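Local coordinates for hemolysin BL lytic component L1 (Bacillus cereus, PDB 7NMQ), which acts as a lytic component of the enterotoxin haemolysin BL and probably helps to form an alpha-helical pore in host cell membranes, at residues L5-K11 with S346-I350; T30-P35 with V221-T227; V85-E89 with H351-E355; F138-Y143 with L293-D298; L183-Q187 with I262-I266. All blocks are in the same frame, centred on the assembly; numbering follows the deposited sequence. Where two conformers were deposited one is given.

Contact 1 (L5-K11 with S346-I350)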
# COMPACT_ATOMS: atom_id res chain seq x y z
N LEU A 5 -1.87 0.07 -27.92
CA LEU A 5 -2.56 1.26 -27.38
C LEU A 5 -3.23 0.95 -26.04
O LEU A 5 -3.91 1.84 -25.52
CB LEU A 5 -3.59 1.76 -28.41
CG LEU A 5 -3.01 2.01 -29.81
CD1 LEU A 5 -4.10 2.44 -30.75
CD2 LEU A 5 -1.88 3.05 -29.74
N GLY A 6 -2.98 -0.24 -25.49
CA GLY A 6 -3.61 -0.66 -24.24
C GLY A 6 -2.83 -0.24 -23.02
O GLY A 6 -1.81 0.45 -23.09
N PRO A 7 -3.37 -0.60 -21.85
CA PRO A 7 -2.80 -0.16 -20.56
C PRO A 7 -1.46 -0.80 -20.17
O PRO A 7 -0.96 -0.55 -19.09
CB PRO A 7 -4.01 -0.39 -19.65
CG PRO A 7 -4.76 -1.50 -20.24
CD PRO A 7 -4.67 -1.25 -21.72
N GLU A 8 -0.85 -1.62 -21.02
CA GLU A 8 0.51 -2.15 -20.78
C GLU A 8 0.49 -2.86 -19.40
O GLU A 8 -0.45 -3.64 -19.16
CB GLU A 8 1.53 -1.01 -20.91
CG GLU A 8 1.34 -0.18 -22.16
CD GLU A 8 2.26 -0.47 -23.31
OE1 GLU A 8 2.72 0.52 -23.88
OE2 GLU A 8 2.51 -1.67 -23.65
N GLY A 9 1.47 -2.65 -18.53
CA GLY A 9 1.56 -3.31 -17.22
C GLY A 9 0.79 -2.58 -16.13
O GLY A 9 1.10 -2.84 -14.95
N LEU A 10 -0.18 -1.71 -16.46
CA LEU A 10 -0.88 -0.99 -15.37
C LEU A 10 -1.61 -1.96 -14.44
O LEU A 10 -1.67 -1.64 -13.22
CB LEU A 10 -1.81 0.07 -15.90
CG LEU A 10 -1.11 1.29 -16.48
CD1 LEU A 10 -2.15 2.18 -17.16
CD2 LEU A 10 -0.35 2.06 -15.42
N LYS A 11 -2.12 -3.07 -14.90
CA LYS A 11 -2.93 -3.97 -14.05
C LYS A 11 -2.08 -4.48 -12.88
O LYS A 11 -2.51 -4.38 -11.73
CB LYS A 11 -3.49 -5.11 -14.90
CG LYS A 11 -4.80 -5.67 -14.43
CD LYS A 11 -5.46 -6.57 -15.45
CE LYS A 11 -6.76 -7.15 -14.93
NZ LYS A 11 -7.24 -8.27 -15.77
N SER A 346 -9.18 -3.77 -23.45
CA SER A 346 -8.22 -3.85 -22.31
C SER A 346 -8.43 -2.66 -21.35
O SER A 346 -8.48 -2.85 -20.11
CB SER A 346 -6.79 -3.98 -22.78
OG SER A 346 -6.45 -3.00 -23.76
N TRP A 347 -8.67 -1.47 -21.87
CA TRP A 347 -8.99 -0.29 -21.04
C TRP A 347 -10.29 -0.51 -20.28
O TRP A 347 -10.32 -0.22 -19.06
CB TRP A 347 -9.01 1.00 -21.86
CG TRP A 347 -7.64 1.54 -22.11
CD1 TRP A 347 -6.94 1.54 -23.30
CD2 TRP A 347 -6.75 2.08 -21.12
NE1 TRP A 347 -5.71 2.09 -23.11
CE2 TRP A 347 -5.56 2.41 -21.79
CE3 TRP A 347 -6.90 2.35 -19.76
CZ2 TRP A 347 -4.50 3.01 -21.14
CZ3 TRP A 347 -5.83 2.92 -19.12
CH2 TRP A 347 -4.64 3.24 -19.80
N ASN A 348 -11.32 -1.04 -20.91
CA ASN A 348 -12.59 -1.26 -20.18
C ASN A 348 -12.34 -2.27 -19.05
O ASN A 348 -12.90 -2.10 -17.95
CB ASN A 348 -13.69 -1.72 -21.12
CG ASN A 348 -14.93 -2.04 -20.35
OD1 ASN A 348 -15.53 -1.16 -19.73
ND2 ASN A 348 -15.23 -3.32 -20.28
N ASP A 349 -11.45 -3.23 -19.29
CA ASP A 349 -11.18 -4.33 -18.34
C ASP A 349 -10.53 -3.81 -17.05
O ASP A 349 -10.67 -4.44 -16.04
CB ASP A 349 -10.34 -5.43 -18.99
CG ASP A 349 -9.84 -6.50 -18.04
OD1 ASP A 349 -10.65 -7.35 -17.66
OD2 ASP A 349 -8.65 -6.44 -17.64
N ILE A 350 -9.83 -2.68 -17.09
CA ILE A 350 -9.09 -2.16 -15.91
C ILE A 350 -9.95 -1.15 -15.15
O ILE A 350 -9.58 -0.79 -14.04
CB ILE A 350 -7.75 -1.56 -16.38
CG1 ILE A 350 -6.73 -1.54 -15.26
CG2 ILE A 350 -7.91 -0.19 -16.98
CD1 ILE A 350 -5.38 -1.05 -15.72
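Trp347 sets its CG beside the backbone N (chi1 -80°), which brings the indole of helix 330-357 against the N-terminal loop, at Leu5, Pro7 and Leu10. Two residues after Trp347, Asp349 meets Lys11; each turns CG trans to its own backbone N, and their side chains cross at roughly a right angle. The indole is held both at its edge and over a face. At the edge, NE1 donates to Leu5 O at 3.0 Å with an N-H...O angle of 158°, lying in the carbonyl plane on a lone pair; the same oxygen also bonds Tyr318 OH. Over the face, Pro7 CB sits 3.6 Å from the centroid of the six-membered ring, a CH-pi contact almost along the ring normal. Leu10 CD1 approaches Trp347 CH2 at 3.8 Å, and Ile350 CD1 lies 3.7 Å from Leu10 CB. A type II' turn from Pro7 to Leu10 then leads into helix 10-33, with Gly9 at the N-cap. The salt bridge from Lys11 NZ to the syn lone pair of Asp349 OD2, at 3.0 Å, is probably weakened by its exposure; the NE1 bond at the edge and Pro7 over the face together limit the shift and tilt of the indole.

Contact 2 (T30-P35 with V221-T227)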
# COMPACT_ATOMS: atom_id res chain seq x y z
N THR A 30 -3.29 1.47 13.42
CA THR A 30 -2.74 0.84 14.62
C THR A 30 -1.98 1.90 15.42
O THR A 30 -2.17 2.03 16.66
CB THR A 30 -1.89 -0.38 14.30
OG1 THR A 30 -2.65 -1.29 13.52
CG2 THR A 30 -1.47 -1.05 15.59
N MET A 31 -1.14 2.68 14.74
CA MET A 31 -0.35 3.73 15.40
C MET A 31 -1.28 4.72 16.10
O MET A 31 -1.00 5.09 17.23
CB MET A 31 0.54 4.48 14.41
CG MET A 31 1.72 3.68 13.94
SD MET A 31 2.53 2.70 15.21
CE MET A 31 3.27 4.02 16.16
N ILE A 32 -2.33 5.16 15.42
CA ILE A 32 -3.29 6.18 15.94
C ILE A 32 -3.93 5.66 17.22
O ILE A 32 -4.22 6.46 18.14
CB ILE A 32 -4.30 6.58 14.84
CG1 ILE A 32 -3.57 7.42 13.78
CG2 ILE A 32 -5.52 7.30 15.43
CD1 ILE A 32 -4.32 7.59 12.51
N LYS A 33 -4.16 4.37 17.34
CA LYS A 33 -4.89 3.80 18.50
C LYS A 33 -3.93 3.47 19.64
O LYS A 33 -4.41 3.28 20.73
CB LYS A 33 -5.70 2.58 18.04
CG LYS A 33 -7.10 2.92 17.52
CD LYS A 33 -8.04 1.75 17.41
CE LYS A 33 -8.92 1.50 18.62
NZ LYS A 33 -9.65 0.22 18.47
N GLN A 34 -2.63 3.43 19.42
CA GLN A 34 -1.70 3.07 20.50
C GLN A 34 -1.49 4.31 21.37
O GLN A 34 -1.06 5.35 20.88
CB GLN A 34 -0.39 2.58 19.92
CG GLN A 34 0.52 2.16 21.04
CD GLN A 34 1.32 0.93 20.79
OE1 GLN A 34 0.88 -0.06 20.21
NE2 GLN A 34 2.57 1.02 21.16
N PRO A 35 -1.79 4.25 22.67
CA PRO A 35 -1.61 5.44 23.51
C PRO A 35 -0.15 5.69 23.87
O PRO A 35 0.69 4.82 23.67
CB PRO A 35 -2.40 5.11 24.76
CG PRO A 35 -2.29 3.64 24.85
CD PRO A 35 -2.39 3.14 23.42
N VAL A 221 -6.67 -2.84 21.67
CA VAL A 221 -5.62 -2.27 22.54
C VAL A 221 -5.69 -3.03 23.88
O VAL A 221 -6.75 -3.02 24.55
CB VAL A 221 -5.79 -0.76 22.79
CG1 VAL A 221 -4.63 -0.18 23.59
CG2 VAL A 221 -5.97 -0.02 21.45
N THR A 222 -4.58 -3.66 24.23
CA THR A 222 -4.39 -4.42 25.50
C THR A 222 -3.09 -3.99 26.15
O THR A 222 -2.09 -4.07 25.48
CB THR A 222 -4.17 -5.90 25.20
OG1 THR A 222 -5.24 -6.39 24.39
CG2 THR A 222 -4.09 -6.73 26.46
N GLY A 223 -3.09 -3.66 27.46
CA GLY A 223 -1.87 -3.19 28.14
C GLY A 223 -1.11 -2.10 27.37
O GLY A 223 0.13 -2.09 27.43
N GLY A 224 -1.80 -1.18 26.71
CA GLY A 224 -1.17 -0.07 25.96
C GLY A 224 -0.59 -0.51 24.64
O GLY A 224 -0.04 0.36 23.91
N THR A 225 -0.85 -1.73 24.19
CA THR A 225 -0.38 -2.20 22.86
C THR A 225 -1.58 -2.37 21.93
O THR A 225 -2.51 -3.10 22.25
CB THR A 225 0.38 -3.52 22.97
OG1 THR A 225 1.54 -3.38 23.79
CG2 THR A 225 0.85 -4.00 21.63
N ALA A 226 -1.56 -1.70 20.78
CA ALA A 226 -2.58 -1.86 19.73
C ALA A 226 -2.11 -2.89 18.72
O ALA A 226 -0.96 -2.83 18.22
CB ALA A 226 -2.86 -0.52 19.09
N THR A 227 -3.01 -3.80 18.37
CA THR A 227 -2.70 -4.96 17.49
C THR A 227 -3.90 -5.18 16.58
O THR A 227 -5.02 -5.29 17.10
CB THR A 227 -2.44 -6.19 18.39
OG1 THR A 227 -1.33 -5.91 19.25
CG2 THR A 227 -2.12 -7.46 17.65
O HOH W 1 1.06 2.57 24.93
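Gln34 and Ala226 join the end of helix 10-33 to the beta hairpin of strands 217-222 and 225-230, whose type I' turn runs from Thr222 to Thr225. Part of the hairpin falls in a predicted transmembrane region, and its place in the chain is consistent with the beta tongue of ClyA-like toxins. The direct polar link is from Ala226 N to Gln34 OE1, 3.0 Å long and nearly straight at 170°, with the donor standing above the carbonyl plane. Gln34 CG lies trans to the backbone N (chi1 -177°), and a bend at chi2 brings the amide to the strand. Asn285 ND2 also bonds OE1, and NE2 donates to Ser282 O, so both ends of the amide are held and its rotation is fixed. Lys33 NZ bonds Ile219 O, two residues before Val221 in the strand.

Van der Waals contacts lie beside these bonds. The CB of Ala226 lies 3.8 Å from Thr30 CG2, which in turn touches Ala226 O at 3.2 Å. Lys33 lies against the hairpin with O and CB, its O 3.7 Å from Val221 CG2. Pro35 CD meets Val221 CG1 at 4.0 Å.

Water forms the third kind of link. A single molecule donates both to Pro35 O at 2.6 Å and to Gly224 O at 2.7 Å.

Contact 3 (V85-E89 with H351-E355)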
# COMPACT_ATOMS: atom_id res chain seq x y z
N VAL A 85 -8.68 5.54 -14.44
CA VAL A 85 -10.13 5.53 -14.73
C VAL A 85 -10.43 6.61 -15.76
O VAL A 85 -11.19 6.34 -16.73
CB VAL A 85 -10.99 5.74 -13.47
CG1 VAL A 85 -12.46 5.82 -13.85
CG2 VAL A 85 -10.76 4.66 -12.42
N ASN A 86 -9.94 7.83 -15.57
CA ASN A 86 -10.29 8.95 -16.47
C ASN A 86 -9.70 8.70 -17.86
O ASN A 86 -10.33 9.15 -18.83
CB ASN A 86 -9.84 10.26 -15.86
CG ASN A 86 -10.76 10.67 -14.73
OD1 ASN A 86 -11.94 10.38 -14.76
ND2 ASN A 86 -10.28 11.52 -13.87
N TYR A 87 -8.58 8.04 -17.96
CA TYR A 87 -8.01 7.74 -19.31
C TYR A 87 -8.93 6.74 -19.99
O TYR A 87 -9.28 6.90 -21.16
CB TYR A 87 -6.57 7.22 -19.24
CG TYR A 87 -6.07 7.06 -20.65
CD1 TYR A 87 -5.51 8.12 -21.34
CD2 TYR A 87 -6.25 5.86 -21.33
CE1 TYR A 87 -5.13 7.97 -22.66
CE2 TYR A 87 -5.84 5.70 -22.65
CZ TYR A 87 -5.29 6.77 -23.32
OH TYR A 87 -4.91 6.70 -24.64
N ASP A 88 -9.42 5.73 -19.29
CA ASP A 88 -10.39 4.81 -19.90
C ASP A 88 -11.60 5.60 -20.38
O ASP A 88 -12.08 5.37 -21.51
CB ASP A 88 -10.88 3.73 -18.95
CG ASP A 88 -11.95 2.86 -19.60
OD1 ASP A 88 -11.68 2.30 -20.67
OD2 ASP A 88 -13.05 2.68 -18.96
N GLU A 89 -12.14 6.51 -19.56
CA GLU A 89 -13.36 7.26 -19.98
C GLU A 89 -13.01 8.09 -21.22
O GLU A 89 -13.85 8.15 -22.14
CB GLU A 89 -13.93 8.13 -18.86
CG GLU A 89 -14.09 7.36 -17.56
CD GLU A 89 -15.48 6.97 -17.06
OE1 GLU A 89 -16.13 7.80 -16.41
OE2 GLU A 89 -15.86 5.81 -17.23
N HIS A 351 -11.04 -0.68 -15.73
CA HIS A 351 -11.82 0.47 -15.19
C HIS A 351 -12.31 0.24 -13.76
O HIS A 351 -12.01 1.06 -12.89
CB HIS A 351 -13.03 0.73 -16.07
CG HIS A 351 -13.75 2.00 -15.77
ND1 HIS A 351 -14.55 2.21 -14.68
CD2 HIS A 351 -13.89 3.11 -16.54
CE1 HIS A 351 -15.11 3.41 -14.75
NE2 HIS A 351 -14.70 3.98 -15.88
N LYS A 352 -13.06 -0.83 -13.53
CA LYS A 352 -13.71 -1.04 -12.20
C LYS A 352 -12.65 -1.23 -11.11
O LYS A 352 -12.81 -0.67 -10.01
CB LYS A 352 -14.66 -2.23 -12.30
CG LYS A 352 -15.94 -1.90 -13.03
CD LYS A 352 -16.97 -2.97 -12.89
CE LYS A 352 -18.17 -2.78 -13.78
NZ LYS A 352 -19.27 -3.70 -13.39
N ASP A 353 -11.55 -1.91 -11.43
CA ASP A 353 -10.50 -2.18 -10.42
C ASP A 353 -9.72 -0.89 -10.10
O ASP A 353 -9.37 -0.64 -8.93
CB ASP A 353 -9.66 -3.36 -10.89
CG ASP A 353 -10.44 -4.67 -10.73
OD1 ASP A 353 -11.34 -4.74 -9.82
OD2 ASP A 353 -10.19 -5.58 -11.50
N ALA A 354 -9.40 -0.08 -11.12
CA ALA A 354 -8.78 1.23 -10.90
C ALA A 354 -9.72 2.09 -10.04
O ALA A 354 -9.24 2.82 -9.16
CB ALA A 354 -8.45 1.91 -12.20
N GLU A 355 -11.01 2.02 -10.32
CA GLU A 355 -12.01 2.82 -9.59
C GLU A 355 -11.92 2.41 -8.10
O GLU A 355 -11.92 3.28 -7.20
CB GLU A 355 -13.38 2.52 -10.17
CG GLU A 355 -14.49 3.16 -9.41
CD GLU A 355 -14.71 4.63 -9.65
OE1 GLU A 355 -14.40 5.08 -10.76
OE2 GLU A 355 -15.27 5.30 -8.74
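In the Glu89 conformer described, one of two, a histidine-carboxylate hydrogen bond joins His351 of helix 330-357 to Glu89 of helix 45-103. His351 NE2 donates to Glu89 OE2 at 2.6 Å with an N-H...O angle of 147°. The oxygen is met from above the carboxylate plane and lies somewhat out of the ring plane. With CG trans to the backbone N (chi1 -169°), the imidazole reaches across the gap between the helices, and the glutamate bends back at chi2 to meet it.

Val85 covers one face of the imidazole, its CG1 3.9 Å from the ring centroid in a CH-pi contact. Its other methyl, CG2, packs on Ala354 CB at 3.6 Å and on Glu355 N at 3.4 Å. The two helices belong to the long-helix bundle of this ClyA-like toxin component; here they run roughly antiparallel, at 149°, with segment axes 9.6 Å apart at their closest. Val85 and His351 are the closest CA pair of the two segments, 5.4 Å apart. Glu355 OE1 lies 3.7 Å from Val85 CG1, but its carboxylate is engaged by salt bridges to Arg82 and Lys359. Asp88 OD1 is bonded by Gln92 NE2.

Contact 4 (F138-Y143 with L293-D298)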
# COMPACT_ATOMS: atom_id res chain seq x y z
N PHE A 138 7.75 12.18 2.56
CA PHE A 138 7.06 11.52 3.66
C PHE A 138 7.92 10.38 4.18
O PHE A 138 8.05 10.18 5.39
CB PHE A 138 5.72 11.02 3.18
CG PHE A 138 4.87 10.38 4.25
CD1 PHE A 138 4.74 10.96 5.51
CD2 PHE A 138 4.17 9.24 3.96
CE1 PHE A 138 3.96 10.34 6.48
CE2 PHE A 138 3.34 8.65 4.90
CZ PHE A 138 3.22 9.23 6.15
N LYS A 139 8.58 9.64 3.29
CA LYS A 139 9.49 8.55 3.70
C LYS A 139 10.58 9.13 4.59
O LYS A 139 10.94 8.51 5.61
CB LYS A 139 10.05 7.84 2.47
CG LYS A 139 10.48 6.42 2.71
CD LYS A 139 11.77 6.26 3.39
CE LYS A 139 12.90 6.99 2.73
NZ LYS A 139 13.15 6.47 1.37
N GLY A 140 11.11 10.28 4.23
CA GLY A 140 12.14 10.93 5.07
C GLY A 140 11.61 11.20 6.47
O GLY A 140 12.33 10.91 7.46
N LYS A 141 10.37 11.68 6.60
CA LYS A 141 9.75 11.96 7.93
C LYS A 141 9.51 10.65 8.67
O LYS A 141 9.80 10.59 9.88
CB LYS A 141 8.44 12.72 7.76
CG LYS A 141 8.58 14.12 7.19
CD LYS A 141 9.44 15.09 7.93
CE LYS A 141 9.55 16.44 7.25
NZ LYS A 141 8.44 17.37 7.60
N LEU A 142 9.11 9.59 7.98
CA LEU A 142 8.87 8.29 8.64
C LEU A 142 10.19 7.74 9.13
O LEU A 142 10.25 7.16 10.23
CB LEU A 142 8.20 7.32 7.68
CG LEU A 142 6.77 7.66 7.30
CD1 LEU A 142 6.30 6.76 6.17
CD2 LEU A 142 5.80 7.52 8.47
N TYR A 143 11.25 7.84 8.33
CA TYR A 143 12.58 7.34 8.73
C TYR A 143 13.10 8.12 9.93
O TYR A 143 13.66 7.48 10.84
CB TYR A 143 13.53 7.44 7.55
CG TYR A 143 14.93 6.91 7.79
CD1 TYR A 143 15.13 5.62 8.25
CD2 TYR A 143 16.04 7.68 7.52
CE1 TYR A 143 16.41 5.12 8.43
CE2 TYR A 143 17.33 7.18 7.66
CZ TYR A 143 17.52 5.88 8.09
OH TYR A 143 18.79 5.35 8.20
N LEU A 293 6.48 0.86 8.39
CA LEU A 293 5.83 2.00 7.71
C LEU A 293 6.80 2.58 6.66
O LEU A 293 6.36 2.76 5.51
CB LEU A 293 5.41 3.09 8.70
CG LEU A 293 4.05 2.91 9.35
CD1 LEU A 293 3.94 3.76 10.61
CD2 LEU A 293 2.95 3.30 8.37
N TYR A 294 8.04 2.91 7.01
CA TYR A 294 8.88 3.56 5.98
C TYR A 294 9.21 2.51 4.90
O TYR A 294 9.31 2.89 3.72
CB TYR A 294 10.08 4.30 6.56
CG TYR A 294 11.27 3.48 6.97
CD1 TYR A 294 12.11 2.92 6.03
CD2 TYR A 294 11.65 3.37 8.31
CE1 TYR A 294 13.22 2.18 6.42
CE2 TYR A 294 12.77 2.65 8.69
CZ TYR A 294 13.56 2.03 7.75
OH TYR A 294 14.67 1.33 8.14
N GLN A 295 9.31 1.23 5.25
CA GLN A 295 9.61 0.16 4.27
C GLN A 295 8.47 0.05 3.26
O GLN A 295 8.72 -0.16 2.06
CB GLN A 295 9.85 -1.18 4.92
CG GLN A 295 11.06 -1.19 5.82
CD GLN A 295 11.05 -2.42 6.71
OE1 GLN A 295 10.19 -3.32 6.62
NE2 GLN A 295 12.03 -2.49 7.55
N THR A 296 7.24 0.16 3.74
CA THR A 296 6.04 0.04 2.89
C THR A 296 5.94 1.26 1.98
O THR A 296 5.58 1.10 0.78
CB THR A 296 4.77 -0.16 3.73
OG1 THR A 296 4.95 -1.30 4.56
CG2 THR A 296 3.60 -0.39 2.82
N VAL A 297 6.23 2.46 2.46
CA VAL A 297 6.25 3.64 1.56
C VAL A 297 7.33 3.42 0.50
O VAL A 297 7.10 3.82 -0.66
CB VAL A 297 6.44 4.96 2.33
CG1 VAL A 297 6.72 6.13 1.39
CG2 VAL A 297 5.22 5.23 3.17
N ASP A 298 8.48 2.89 0.83
CA ASP A 298 9.51 2.59 -0.21
C ASP A 298 8.92 1.66 -1.29
O ASP A 298 9.19 1.89 -2.51
CB ASP A 298 10.78 2.02 0.39
CG ASP A 298 11.74 3.02 1.04
OD1 ASP A 298 11.78 4.18 0.59
OD2 ASP A 298 12.46 2.62 2.00
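Lys139 NZ donates to Asp298 OD1 at 2.8 Å, a salt bridge that uses the syn lone pair of the carboxylate oxygen, and it also bonds Gln136 OE1 one turn earlier on its own helix. The lysine is coiled rather than extended: bends at chi2, chi3 and chi4 carry NZ back to the carboxylate, while CG, placed by chi1, lies 3.3 Å from Asp298 OD1. Its CB packs on Val297 CG1.

One turn along, on the same side of the helix, the rings of Tyr143 and Tyr294 form an edge-to-face (T-shaped) pair, with centroids 5.3 Å apart and planes at 76°. Tyr143 supplies the edge, and its CD1 stands 3.8 Å from Tyr294 CE2 over the face of that ring. Tyr294 carries CG between its backbone N and carbonyl carbon (chi1 78°), a setting that turns the ring toward Tyr143.

Inward of both, Leu142, Val297 and Phe138 form an apolar seam. Leu142 points toward the other helix, its CB 3.7 Å from Tyr294 CB and its CD1 3.5 Å from Val297 CG2. Phe138 CD2 lies 4.2 Å from Val297 CG2.

The two segments run nearly antiparallel, at 161°. Met24 of helix 10-33 packs on Leu293 and Val297, while Tyr68, Trp69 and Asn65 of helix 45-103 close over Phe138, setting the pair within the long-helix bundle.

Contact 5 (L183-Q187 with I262-I266). With EDO (1,2-ethanediol), chain G.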
# COMPACT_ATOMS: atom_id res chain seq x y z
N LEU A 183 7.72 -12.46 16.97
CA LEU A 183 6.28 -12.63 16.66
C LEU A 183 5.92 -11.63 15.55
O LEU A 183 5.18 -11.98 14.61
CB LEU A 183 5.43 -12.35 17.90
CG LEU A 183 5.44 -13.46 18.94
CD1 LEU A 183 4.74 -13.02 20.22
CD2 LEU A 183 4.83 -14.72 18.37
N ARG A 184 6.35 -10.39 15.65
CA ARG A 184 5.99 -9.35 14.66
C ARG A 184 6.61 -9.69 13.29
O ARG A 184 5.94 -9.49 12.27
CB ARG A 184 6.42 -7.98 15.15
CG ARG A 184 5.54 -7.41 16.26
CD ARG A 184 4.08 -7.25 15.83
NE ARG A 184 3.89 -6.45 14.63
CZ ARG A 184 4.02 -5.14 14.56
NH1 ARG A 184 4.31 -4.45 15.65
NH2 ARG A 184 3.88 -4.51 13.38
N SER A 185 7.83 -10.21 13.23
CA SER A 185 8.45 -10.51 11.90
C SER A 185 7.76 -11.76 11.30
O SER A 185 7.51 -11.79 10.09
CB SER A 185 9.94 -10.62 11.99
OG SER A 185 10.34 -11.58 12.96
N THR A 186 7.40 -12.73 12.13
CA THR A 186 6.63 -13.91 11.65
C THR A 186 5.28 -13.43 11.14
O THR A 186 4.82 -13.89 10.08
CB THR A 186 6.53 -14.98 12.74
OG1 THR A 186 7.86 -15.33 13.10
CG2 THR A 186 5.75 -16.20 12.33
N GLN A 187 4.63 -12.56 11.89
CA GLN A 187 3.28 -12.12 11.55
C GLN A 187 3.31 -11.36 10.22
O GLN A 187 2.38 -11.53 9.37
CB GLN A 187 2.77 -11.20 12.66
CG GLN A 187 1.32 -10.86 12.50
CD GLN A 187 0.78 -10.01 13.62
OE1 GLN A 187 -0.35 -10.21 14.11
NE2 GLN A 187 1.57 -9.06 14.02
N ILE A 262 -1.13 -14.77 16.18
CA ILE A 262 -0.03 -13.94 16.73
C ILE A 262 -0.65 -12.70 17.40
O ILE A 262 -0.19 -12.30 18.47
CB ILE A 262 1.04 -13.62 15.69
CG1 ILE A 262 1.78 -14.91 15.36
CG2 ILE A 262 1.97 -12.52 16.16
CD1 ILE A 262 2.68 -14.86 14.14
N SER A 263 -1.65 -12.08 16.79
CA SER A 263 -2.35 -10.93 17.44
C SER A 263 -2.88 -11.39 18.79
O SER A 263 -2.74 -10.65 19.76
CB SER A 263 -3.43 -10.40 16.57
OG SER A 263 -2.84 -9.86 15.41
N ASN A 264 -3.47 -12.58 18.85
CA ASN A 264 -4.00 -13.11 20.13
C ASN A 264 -2.86 -13.28 21.12
O ASN A 264 -2.98 -12.85 22.27
CB ASN A 264 -4.74 -14.41 19.86
CG ASN A 264 -5.44 -14.91 21.08
OD1 ASN A 264 -4.80 -15.47 21.98
ND2 ASN A 264 -6.73 -14.68 21.09
N LYS A 265 -1.75 -13.84 20.66
CA LYS A 265 -0.59 -14.09 21.54
C LYS A 265 -0.05 -12.78 22.09
O LYS A 265 0.35 -12.71 23.29
CB LYS A 265 0.48 -14.91 20.83
CG LYS A 265 1.76 -15.16 21.64
CD LYS A 265 1.61 -16.06 22.82
CE LYS A 265 2.96 -16.34 23.45
NZ LYS A 265 2.80 -16.97 24.77
N ILE A 266 0.05 -11.75 21.26
CA ILE A 266 0.62 -10.47 21.72
C ILE A 266 -0.32 -9.92 22.79
O ILE A 266 0.15 -9.41 23.83
CB ILE A 266 0.79 -9.49 20.54
CG1 ILE A 266 1.90 -10.02 19.61
CG2 ILE A 266 1.00 -8.08 21.04
CD1 ILE A 266 2.14 -9.20 18.35
C1 EDO G . 2.95 -6.74 9.95
O1 EDO G . 1.70 -7.33 9.78
C2 EDO G . 3.34 -6.57 11.36
O2 EDO G . 3.77 -7.70 12.09
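Ile262 is the centre of the contact, lodged against three residues of helix 173-200. Its CG2 lies 3.6 Å from Leu183 O and 3.9 Å from Leu183 CB, while CD1 reaches Thr186 CG2 at 3.8 Å. Gln187 passes alongside in the opposite sense, CB on Ile262 CG2. CG2 stands trans to the backbone N of Ile262 and CG1 beside that N (chi1 -69°), an arrangement that spreads the two branches over neighbouring residues of the facing helix. One turn on, Leu183 CD1 touches Lys265 CG at 3.9 Å and Ile266 CG1 at 4.2 Å, and Ile266 CD1 meets Arg184 CD at 3.7 Å, the two side chains crossing at about a right angle.

The next shell is polar. A bound 1,2-ethanediol, probably from the crystallisation liquor, puts O2 at the edge of the Arg184 guanidinium, where NE donates to it at 2.8 Å, and the same hydroxyl donates to Arg184 O. Arg184 is further held by Thr289 of helix 275-325, which receives a bond from NH2. Ser263 OG bonds Pro228 O of the hairpin, and Ile266 touches Thr225 and Thr227.

The segments run nearly antiparallel, at 163°, with axes 10.4 Å apart at closest approach. Helix 247-272 of this pair packs on the hairpin, which in sequence lies between helices 173-200 and 247-272, consistent with the beta-tongue region of ClyA-like toxins.

Contacts 1 and 3 lie together, centres about 9 Å apart, on the side of the chain's centre opposite contacts 2 and 5. Both use helix 330-357, and they meet where Trp347 packs on Tyr87 and Asp88. The centres of contacts 1 and 2 are about 41 Å apart, yet helix 10-33 serves both, spanning the bundle between them. Contacts 2 and 5 touch through Thr225 and Thr227 against Ser263 and Ile266, so the hairpin is held on one side by helix 10-33 and on another by helix 247-272. Contact 4, nearest the chain's centre, meets contact 2 through Met31 and Leu293; its nearest atoms are about 8 Å from contact 5, where the ethanediol is bound.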